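Local coordinates for aerobactin synthase IucA (Klebsiella pneumoniae subsp. pneumoniae, PDB 5JM8), which probably catalyses an ATP-dependent condensation in the biosynthesis of the siderophore aerobactin, as an NRPS-independent siderophore (NIS) synthetase, at residues R299-W312 with W460-V472. Residues are numbered along the deposited sequence; the frame is centred on the assembly and turned at random.
Sequences RGMRLARLAQTDDW and WLDTIGEAQAENV
Two Arg-Glu salt bridges (Arg-299 with Glu-470, Arg-302 with Glu-466) and a packed Trp-460 join helix 294-306 and the start of helix 310-318, in the IucA/IucC family region of this NIS synthetase, to the chain from Trp-460 through the Schellman motif at Gly-465 and into the loop that follows. The side chain of Arg-299 lies about 9 Å from the bound ATP. Its extended chain meets the Glu-470 carboxylate edge-on, the two planes 14° apart; Arg-299 NE reaches the syn lone pair of Glu-470 OE1 at 3.1 Å, and NH1 turns to the carbonyl of Gln-449. One turn on, Arg-302 bends at chi3 (-58°), which brings NE 2.8 Å from Glu-466 OE1 in an almost straight bond, although the oxygen is approached from above its carboxylate plane. Ala-469 CB lies over one face of that guanidinium. Asn-471 ND2 bonds Ser-451 O, fixing the loop on strand 451-453. At the far end the Trp-460 indole is sandwiched: Leu-306 CD1 sits 3.6 Å from the five-membered ring centroid, and Asp-311 CB makes a CH-pi contact on the opposite face. OG1 of N-cap residue Thr-309 accepts the indole N-H of Trp-460 (NE1 to OG1 2.6 Å) in a bent bond near the ring plane, while donating to Leu-306 O.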
loop_
_atom_site.group_PDB
_atom_site.type_symbol
_atom_site.label_atom_id
_atom_site.label_comp_id
_atom_site.label_asym_id
_atom_site.label_seq_id
_atom_site.Cartn_x
_atom_site.Cartn_y
_atom_site.Cartn_z
ATOM N N ARG A 299 -29.328 -18.380 -16.525
ATOM C CA ARG A 299 -28.791 -17.588 -17.629
ATOM C C ARG A 299 -27.308 -17.319 -17.443
ATOM O O ARG A 299 -26.537 -17.342 -18.403
ATOM C CB ARG A 299 -29.527 -16.256 -17.755
ATOM C CG ARG A 299 -30.970 -16.367 -18.183
ATOM C CD ARG A 299 -31.583 -14.987 -18.337
ATOM N NE ARG A 299 -32.966 -15.034 -18.799
ATOM C CZ ARG A 299 -33.754 -13.968 -18.894
ATOM N NH1 ARG A 299 -33.296 -12.771 -18.553
ATOM N NH2 ARG A 299 -35.001 -14.096 -19.326
ATOM N N GLY A 300 -26.918 -17.046 -16.201
ATOM C CA GLY A 300 -25.527 -16.798 -15.876
ATOM C C GLY A 300 -24.701 -18.052 -16.072
ATOM O O GLY A 300 -23.601 -18.005 -16.621
ATOM N N MET A 301 -25.240 -19.177 -15.618
ATOM C CA MET A 301 -24.590 -20.469 -15.799
ATOM C C MET A 301 -24.444 -20.775 -17.283
ATOM O O MET A 301 -23.392 -21.220 -17.740
ATOM C CB MET A 301 -25.390 -21.581 -15.115
ATOM C CG MET A 301 -25.489 -21.462 -13.602
ATOM S SD MET A 301 -23.899 -21.496 -12.756
ATOM C CE MET A 301 -23.236 -23.073 -13.283
ATOM N N ARG A 302 -25.519 -20.528 -18.025
ATOM C CA ARG A 302 -25.555 -20.776 -19.461
ATOM C C ARG A 302 -24.445 -20.018 -20.179
ATOM O O ARG A 302 -23.728 -20.579 -21.009
ATOM C CB ARG A 302 -26.921 -20.375 -20.025
ATOM C CG ARG A 302 -27.076 -20.578 -21.524
ATOM C CD ARG A 302 -28.515 -20.372 -21.968
ATOM N NE ARG A 302 -29.428 -21.272 -21.265
ATOM C CZ ARG A 302 -30.390 -20.887 -20.430
ATOM N NH1 ARG A 302 -30.613 -19.600 -20.184
ATOM N NH2 ARG A 302 -31.150 -21.803 -19.845
ATOM N N LEU A 303 -24.305 -18.741 -19.848
ATOM C CA LEU A 303 -23.267 -17.904 -20.433
ATOM C C LEU A 303 -21.885 -18.345 -19.957
ATOM O O LEU A 303 -20.912 -18.283 -20.707
ATOM C CB LEU A 303 -23.511 -16.432 -20.081
ATOM C CG LEU A 303 -22.562 -15.395 -20.689
ATOM C CD1 LEU A 303 -22.633 -15.408 -22.210
ATOM C CD2 LEU A 303 -22.879 -14.007 -20.151
ATOM N N ALA A 304 -21.804 -18.794 -18.708
ATOM C CA ALA A 304 -20.532 -19.214 -18.128
ATOM C C ALA A 304 -20.025 -20.503 -18.771
ATOM O O ALA A 304 -18.833 -20.637 -19.048
ATOM C CB ALA A 304 -20.673 -19.392 -16.628
ATOM N N ARG A 305 -20.928 -21.454 -18.995
ATOM C CA ARG A 305 -20.576 -22.700 -19.673
ATOM C C ARG A 305 -20.217 -22.431 -21.128
ATOM O O ARG A 305 -19.350 -23.092 -21.702
ATOM C CB ARG A 305 -21.729 -23.700 -19.604
ATOM C CG ARG A 305 -22.013 -24.223 -18.215
ATOM C CD ARG A 305 -23.115 -25.261 -18.236
ATOM N NE ARG A 305 -23.428 -25.739 -16.895
ATOM C CZ ARG A 305 -22.729 -26.666 -16.251
ATOM N NH1 ARG A 305 -21.664 -27.221 -16.820
ATOM N NH2 ARG A 305 -23.094 -27.038 -15.031
ATOM N N LEU A 306 -20.896 -21.455 -21.718
ATOM C CA LEU A 306 -20.628 -21.055 -23.092
ATOM C C LEU A 306 -19.272 -20.364 -23.195
ATOM O O LEU A 306 -18.650 -20.360 -24.258
ATOM C CB LEU A 306 -21.739 -20.133 -23.597
ATOM C CG LEU A 306 -21.768 -19.811 -25.093
ATOM C CD1 LEU A 306 -21.887 -21.076 -25.933
ATOM C CD2 LEU A 306 -22.914 -18.858 -25.397
ATOM N N ALA A 307 -18.814 -19.789 -22.088
ATOM C CA ALA A 307 -17.549 -19.061 -22.076
ATOM C C ALA A 307 -16.346 -20.000 -22.068
ATOM O O ALA A 307 -15.201 -19.550 -22.149
ATOM C CB ALA A 307 -17.491 -18.127 -20.882
ATOM N N GLN A 308 -16.608 -21.300 -21.974
ATOM C CA GLN A 308 -15.555 -22.310 -22.021
ATOM C C GLN A 308 -15.364 -22.859 -23.434
ATOM O O GLN A 308 -14.445 -23.641 -23.685
ATOM C CB GLN A 308 -15.875 -23.458 -21.062
ATOM C CG GLN A 308 -15.805 -23.074 -19.596
ATOM C CD GLN A 308 -14.414 -22.643 -19.173
ATOM O OE1 GLN A 308 -14.147 -21.455 -18.989
ATOM N NE2 GLN A 308 -13.516 -23.610 -19.018
ATOM N N THR A 309 -16.231 -22.444 -24.352
ATOM C CA THR A 309 -16.164 -22.912 -25.730
ATOM C C THR A 309 -15.075 -22.180 -26.500
ATOM O O THR A 309 -14.612 -21.117 -26.083
ATOM C CB THR A 309 -17.503 -22.728 -26.459
ATOM O OG1 THR A 309 -17.814 -21.332 -26.560
ATOM C CG2 THR A 309 -18.617 -23.447 -25.719
ATOM N N ASP A 310 -14.676 -22.755 -27.628
ATOM C CA ASP A 310 -13.573 -22.215 -28.410
ATOM C C ASP A 310 -13.958 -20.922 -29.133
ATOM O O ASP A 310 -13.108 -20.062 -29.361
ATOM C CB ASP A 310 -13.085 -23.253 -29.424
ATOM C CG ASP A 310 -12.525 -24.496 -28.761
ATOM O OD1 ASP A 310 -11.964 -24.381 -27.651
ATOM O OD2 ASP A 310 -12.641 -25.590 -29.353
ATOM N N ASP A 311 -15.228 -20.787 -29.501
ATOM C CA ASP A 311 -15.686 -19.580 -30.190
ATOM C C ASP A 311 -15.704 -18.374 -29.251
ATOM O O ASP A 311 -15.404 -17.255 -29.667
ATOM C CB ASP A 311 -17.075 -19.791 -30.795
ATOM C CG ASP A 311 -17.044 -20.613 -32.070
ATOM O OD1 ASP A 311 -15.939 -20.872 -32.593
ATOM O OD2 ASP A 311 -18.131 -20.987 -32.555
ATOM N N TRP A 312 -16.065 -18.599 -27.991
ATOM C CA TRP A 312 -15.912 -17.564 -26.974
ATOM C C TRP A 312 -14.443 -17.206 -26.858
ATOM O O TRP A 312 -14.068 -16.035 -26.815
ATOM C CB TRP A 312 -16.431 -18.027 -25.615
ATOM C CG TRP A 312 -16.244 -16.991 -24.552
ATOM C CD1 TRP A 312 -15.093 -16.706 -23.874
ATOM C CD2 TRP A 312 -17.239 -16.096 -24.047
ATOM N NE1 TRP A 312 -15.312 -15.688 -22.980
ATOM C CE2 TRP A 312 -16.621 -15.296 -23.065
ATOM C CE3 TRP A 312 -18.594 -15.892 -24.329
ATOM C CZ2 TRP A 312 -17.310 -14.310 -22.364
ATOM C CZ3 TRP A 312 -19.276 -14.914 -23.632
ATOM C CH2 TRP A 312 -18.633 -14.134 -22.661
ATOM N N TRP A 460 -23.769 -22.596 -32.091
ATOM C CA TRP A 460 -22.774 -22.473 -31.035
ATOM C C TRP A 460 -23.349 -22.950 -29.702
ATOM O O TRP A 460 -22.665 -23.605 -28.914
ATOM C CB TRP A 460 -22.308 -21.023 -30.935
ATOM C CG TRP A 460 -21.219 -20.778 -29.948
ATOM C CD1 TRP A 460 -20.304 -21.679 -29.486
ATOM C CD2 TRP A 460 -20.929 -19.539 -29.295
ATOM N NE1 TRP A 460 -19.460 -21.074 -28.587
ATOM C CE2 TRP A 460 -19.824 -19.759 -28.454
ATOM C CE3 TRP A 460 -21.498 -18.263 -29.341
ATOM C CZ2 TRP A 460 -19.275 -18.753 -27.666
ATOM C CZ3 TRP A 460 -20.954 -17.265 -28.559
ATOM C CH2 TRP A 460 -19.852 -17.514 -27.732
ATOM N N LEU A 461 -24.616 -22.621 -29.462
ATOM C CA LEU A 461 -25.317 -23.066 -28.261
ATOM C C LEU A 461 -25.528 -24.578 -28.269
ATOM O O LEU A 461 -25.625 -25.201 -27.212
ATOM C CB LEU A 461 -26.667 -22.357 -28.132
ATOM C CG LEU A 461 -26.678 -21.007 -27.405
ATOM C CD1 LEU A 461 -25.793 -19.982 -28.099
ATOM C CD2 LEU A 461 -28.107 -20.490 -27.272
ATOM N N ASP A 462 -25.605 -25.158 -29.466
ATOM C CA ASP A 462 -25.724 -26.608 -29.619
ATOM C C ASP A 462 -24.550 -27.320 -28.962
ATOM O O ASP A 462 -24.703 -28.405 -28.399
ATOM C CB ASP A 462 -25.783 -27.002 -31.100
ATOM C CG ASP A 462 -27.200 -27.063 -31.649
ATOM O OD1 ASP A 462 -28.152 -27.276 -30.870
ATOM O OD2 ASP A 462 -27.354 -26.919 -32.880
ATOM N N THR A 463 -23.377 -26.698 -29.048
ATOM C CA THR A 463 -22.141 -27.301 -28.563
ATOM C C THR A 463 -22.194 -27.567 -27.061
ATOM O O THR A 463 -21.498 -28.450 -26.559
ATOM C CB THR A 463 -20.927 -26.406 -28.873
ATOM O OG1 THR A 463 -21.072 -25.145 -28.211
ATOM C CG2 THR A 463 -20.807 -26.173 -30.370
ATOM N N ILE A 464 -23.022 -26.799 -26.352
ATOM C CA ILE A 464 -23.239 -27.006 -24.921
ATOM C C ILE A 464 -24.681 -27.437 -24.639
ATOM O O ILE A 464 -25.077 -27.596 -23.484
ATOM C CB ILE A 464 -22.914 -25.730 -24.101
ATOM C CG1 ILE A 464 -23.798 -24.553 -24.528
ATOM C CG2 ILE A 464 -21.442 -25.366 -24.254
ATOM C CD1 ILE A 464 -23.675 -23.346 -23.616
ATOM N N GLY A 465 -25.463 -27.616 -25.701
ATOM C CA GLY A 465 -26.806 -28.160 -25.591
ATOM C C GLY A 465 -27.851 -27.174 -25.097
ATOM O O GLY A 465 -28.873 -27.575 -24.540
ATOM N N GLU A 466 -27.598 -25.890 -25.317
ATOM C CA GLU A 466 -28.517 -24.842 -24.900
ATOM C C GLU A 466 -29.129 -24.143 -26.108
ATOM O O GLU A 466 -29.414 -22.949 -26.067
ATOM C CB GLU A 466 -27.795 -23.826 -24.015
ATOM C CG GLU A 466 -27.133 -24.435 -22.792
ATOM C CD GLU A 466 -28.095 -24.598 -21.632
ATOM O OE1 GLU A 466 -29.219 -24.066 -21.713
ATOM O OE2 GLU A 466 -27.723 -25.259 -20.640
ATOM N N ALA A 467 -29.327 -24.898 -27.184
ATOM C CA ALA A 467 -29.901 -24.359 -28.410
ATOM C C ALA A 467 -31.332 -23.886 -28.197
ATOM O O ALA A 467 -31.804 -22.980 -28.881
ATOM C CB ALA A 467 -29.845 -25.396 -29.521
ATOM N N GLN A 468 -32.017 -24.506 -27.244
ATOM C CA GLN A 468 -33.395 -24.149 -26.933
ATOM C C GLN A 468 -33.435 -23.190 -25.753
ATOM O O GLN A 468 -34.420 -23.136 -25.018
ATOM C CB GLN A 468 -34.224 -25.398 -26.635
ATOM N N ALA A 469 -32.360 -22.432 -25.570
ATOM C CA ALA A 469 -32.293 -21.483 -24.464
ATOM C C ALA A 469 -33.512 -20.586 -24.422
ATOM O O ALA A 469 -34.035 -20.167 -25.455
ATOM C CB ALA A 469 -31.038 -20.627 -24.559
ATOM N N GLU A 470 -33.950 -20.292 -23.207
ATOM C CA GLU A 470 -35.097 -19.430 -22.987
ATOM C C GLU A 470 -34.779 -17.989 -23.380
ATOM O O GLU A 470 -35.644 -17.270 -23.886
ATOM C CB GLU A 470 -35.532 -19.518 -21.523
ATOM C CG GLU A 470 -36.218 -18.281 -20.975
ATOM C CD GLU A 470 -35.248 -17.252 -20.411
ATOM O OE1 GLU A 470 -34.224 -17.642 -19.811
ATOM O OE2 GLU A 470 -35.527 -16.046 -20.565
ATOM N N ASN A 471 -33.536 -17.575 -23.149
ATOM C CA ASN A 471 -33.106 -16.223 -23.490
ATOM C C ASN A 471 -32.604 -16.156 -24.931
ATOM O O ASN A 471 -31.472 -15.754 -25.196
ATOM C CB ASN A 471 -32.028 -15.727 -22.514
ATOM C CG ASN A 471 -30.921 -16.737 -22.294
ATOM O OD1 ASN A 471 -31.107 -17.933 -22.503
ATOM N ND2 ASN A 471 -29.762 -16.258 -21.853
ATOM N N VAL A 472 -33.466 -16.570 -25.857
ATOM C CA VAL A 472 -33.233 -16.378 -27.284
ATOM C C VAL A 472 -34.068 -15.199 -27.764
ATOM O O VAL A 472 -35.225 -15.048 -27.371
ATOM C CB VAL A 472 -33.588 -17.632 -28.118
ATOM C CG1 VAL A 472 -32.550 -18.727 -27.911
ATOM C CG2 VAL A 472 -34.990 -18.141 -27.782
#